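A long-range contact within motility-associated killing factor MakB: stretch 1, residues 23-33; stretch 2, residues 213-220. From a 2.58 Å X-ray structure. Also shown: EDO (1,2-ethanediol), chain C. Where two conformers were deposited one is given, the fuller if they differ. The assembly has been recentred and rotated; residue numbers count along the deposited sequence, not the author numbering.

Stretch 1 23-33: FLGISNYDATC
Stretch 2 213-220: SFAGALFT

Helix 23-33 and strand 213-220 of MakB, at least 182 residues apart in sequence where they touch, run nearly antiparallel (158° between N-to-C directions), their axes approaching to 6.9 Å. The contact buries 317 Å², both sides summed, and no hydrogen bond crosses it; packing and one CA-H...O contact join the stretches. The helix is kinked, the N atoms of residues 23, 26 and 29 lacking a bond to the turn before, but Thr-32 N bonds Asn-28 O at 2.8 Å.

Along the strand, Ser-213 (phi/psi -161/106) makes no contact. Phe-214 (-118/156; chi1 83°, p, chi2 -64°) points sideways, and its ring edge meets the methyl of Thr-32, CD2 to CG2 3.5 Å. Ala-215 (-125/168) contributes its carbonyl: its O lies 3.4 Å from Thr-32 CA, with 138° at the hydrogen, and 3.2 Å from Thr-32 OG1. That hydroxyl instead donates to Asn-28 O (2.7 Å), an arrangement set by the m rotamer of Thr-32 (chi1 -54°), which leaves CG2 for the phenyl ring. Here the backbones come closest, Thr-32 CA to Ala-215 CA 5.3 Å.

Gly-216 (-171/160) has no side chain and brings its CA to 4.1 Å from Thr-32 OG1; a CB would point sideways, and in this crystal ethanediol C2, probably from the crystallisation liquor, occupies the space beside it. Ala-217 (-89/142) points toward the helix, its small CB 3.5 Å from OD1 of Asn-28 (m, chi1 -77°, chi2 -78°); their CA atoms are 6.5 Å apart. On Ala-217 O, ethanediol O1 makes a weak 3.3 Å hydrogen bond. Leu-218 (-121/132; t, p) is out of reach.

Phe-219 (-103/119; m, chi1 -71°, chi2 148°) again points toward the helix, presenting its ring edge to Leu-24 (m, t): CE1 to CB is 3.9 Å, an apolar contact. Thr-220 (-120/148; p) lies beyond reach.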

# COMPACT_ATOMS: atom_id res chain seq x y z
N PHE A 23 1.72 -0.20 -3.44
CA PHE A 23 2.63 0.46 -2.51
C PHE A 23 1.86 1.25 -1.46
O PHE A 23 2.18 1.18 -0.27
CB PHE A 23 3.57 1.39 -3.28
CG PHE A 23 5.02 1.18 -2.96
CD1 PHE A 23 5.57 1.68 -1.79
CD2 PHE A 23 5.83 0.48 -3.84
CE1 PHE A 23 6.91 1.48 -1.51
CE2 PHE A 23 7.17 0.28 -3.56
CZ PHE A 23 7.71 0.78 -2.39
N LEU A 24 0.83 1.99 -1.89
CA LEU A 24 0.06 2.81 -0.97
C LEU A 24 -0.67 1.95 0.06
O LEU A 24 -0.58 2.19 1.27
CB LEU A 24 -0.94 3.68 -1.75
CG LEU A 24 -0.32 4.65 -2.75
CD1 LEU A 24 -1.33 4.99 -3.84
CD2 LEU A 24 0.16 5.91 -2.04
N GLY A 25 -1.40 0.93 -0.42
CA GLY A 25 -2.09 0.03 0.49
C GLY A 25 -1.16 -0.69 1.44
O GLY A 25 -1.61 -1.24 2.45
N ILE A 26 0.13 -0.69 1.14
CA ILE A 26 1.14 -1.29 2.00
C ILE A 26 1.83 -0.24 2.86
O ILE A 26 2.12 -0.48 4.03
CB ILE A 26 2.16 -2.07 1.14
CG1 ILE A 26 1.74 -3.54 0.97
CG2 ILE A 26 3.58 -1.97 1.69
CD1 ILE A 26 0.39 -3.77 0.33
N SER A 27 2.07 0.94 2.29
CA SER A 27 2.83 1.98 2.98
C SER A 27 2.13 2.50 4.22
O SER A 27 2.79 3.09 5.08
CB SER A 27 3.13 3.14 2.03
OG SER A 27 1.94 3.78 1.61
N ASN A 28 0.82 2.30 4.34
CA ASN A 28 0.10 2.72 5.53
C ASN A 28 -0.24 1.56 6.46
O ASN A 28 -0.74 1.79 7.56
CB ASN A 28 -1.17 3.49 5.14
CG ASN A 28 -0.87 4.91 4.70
OD1 ASN A 28 -0.63 5.79 5.53
ND2 ASN A 28 -0.86 5.14 3.39
N TYR A 29 0.04 0.32 6.04
CA TYR A 29 0.03 -0.78 7.00
C TYR A 29 1.11 -0.57 8.06
O TYR A 29 0.93 -0.96 9.22
CB TYR A 29 0.25 -2.12 6.30
CG TYR A 29 0.35 -3.29 7.25
CD1 TYR A 29 -0.78 -3.94 7.72
CD2 TYR A 29 1.60 -3.76 7.68
CE1 TYR A 29 -0.69 -5.01 8.59
CE2 TYR A 29 1.70 -4.83 8.55
CZ TYR A 29 0.55 -5.45 9.00
OH TYR A 29 0.64 -6.52 9.86
N ASP A 30 2.22 0.05 7.67
CA ASP A 30 3.21 0.49 8.65
C ASP A 30 2.62 1.52 9.59
O ASP A 30 2.62 1.35 10.82
CB ASP A 30 4.44 1.05 7.92
CG ASP A 30 5.39 1.77 8.86
OD1 ASP A 30 5.93 1.14 9.79
OD2 ASP A 30 5.59 2.99 8.66
N ALA A 31 2.07 2.61 9.03
CA ALA A 31 1.48 3.67 9.84
C ALA A 31 0.39 3.13 10.76
O ALA A 31 0.29 3.55 11.92
CB ALA A 31 0.92 4.77 8.94
N THR A 32 -0.43 2.21 10.26
CA THR A 32 -1.40 1.54 11.11
C THR A 32 -0.71 0.82 12.26
O THR A 32 -1.21 0.82 13.40
CB THR A 32 -2.24 0.55 10.29
OG1 THR A 32 -2.83 1.22 9.17
CG2 THR A 32 -3.34 -0.09 11.15
N CYS A 33 0.44 0.19 11.99
CA CYS A 33 1.14 -0.57 13.02
C CYS A 33 1.77 0.33 14.07
O CYS A 33 1.78 -0.03 15.26
CB CYS A 33 2.20 -1.47 12.38
SG CYS A 33 1.60 -3.12 11.95
N SER A 213 -6.70 2.32 20.13
CA SER A 213 -6.84 3.39 19.15
C SER A 213 -5.82 3.17 18.04
O SER A 213 -4.63 3.41 18.25
CB SER A 213 -6.65 4.76 19.81
OG SER A 213 -5.36 5.29 19.53
N PHE A 214 -6.28 2.73 16.88
CA PHE A 214 -5.42 2.57 15.72
C PHE A 214 -5.90 3.48 14.60
O PHE A 214 -7.07 3.86 14.53
CB PHE A 214 -5.35 1.11 15.25
CG PHE A 214 -6.49 0.69 14.36
CD1 PHE A 214 -7.79 0.67 14.83
CD2 PHE A 214 -6.25 0.29 13.05
CE1 PHE A 214 -8.83 0.28 14.01
CE2 PHE A 214 -7.29 -0.11 12.23
CZ PHE A 214 -8.58 -0.11 12.71
N ALA A 215 -4.97 3.83 13.70
CA ALA A 215 -5.20 4.84 12.68
C ALA A 215 -4.92 4.26 11.30
O ALA A 215 -4.35 3.18 11.15
CB ALA A 215 -4.33 6.07 12.92
N GLY A 216 -5.33 5.02 10.28
CA GLY A 216 -5.17 4.59 8.91
C GLY A 216 -5.50 5.71 7.96
O GLY A 216 -6.19 6.68 8.32
N ALA A 217 -5.00 5.58 6.73
CA ALA A 217 -5.13 6.63 5.73
C ALA A 217 -6.42 6.47 4.94
O ALA A 217 -6.85 5.36 4.63
CB ALA A 217 -3.94 6.62 4.77
N LEU A 218 -7.03 7.61 4.62
CA LEU A 218 -8.20 7.69 3.76
C LEU A 218 -7.85 8.56 2.56
O LEU A 218 -7.27 9.64 2.73
CB LEU A 218 -9.40 8.25 4.53
CG LEU A 218 -10.74 8.37 3.80
CD1 LEU A 218 -11.35 7.00 3.53
CD2 LEU A 218 -11.70 9.24 4.60
N PHE A 219 -8.17 8.09 1.36
CA PHE A 219 -7.85 8.81 0.13
C PHE A 219 -9.10 9.50 -0.42
O PHE A 219 -10.08 8.84 -0.76
CB PHE A 219 -7.25 7.86 -0.91
CG PHE A 219 -5.86 7.40 -0.58
CD1 PHE A 219 -5.43 6.14 -0.95
CD2 PHE A 219 -4.97 8.23 0.10
CE1 PHE A 219 -4.14 5.70 -0.65
CE2 PHE A 219 -3.69 7.80 0.41
CZ PHE A 219 -3.27 6.54 0.03
N THR A 220 -9.05 10.83 -0.51
CA THR A 220 -10.14 11.63 -1.06
C THR A 220 -9.65 12.41 -2.27
O THR A 220 -8.48 12.81 -2.33
CB THR A 220 -10.72 12.59 -0.01
OG1 THR A 220 -9.71 13.49 0.45
CG2 THR A 220 -11.27 11.81 1.18
C1 EDO C . -9.81 3.33 7.13
O1 EDO C . -9.43 3.70 5.79
C2 EDO C . -9.07 4.21 8.13
O2 EDO C . -9.21 3.69 9.45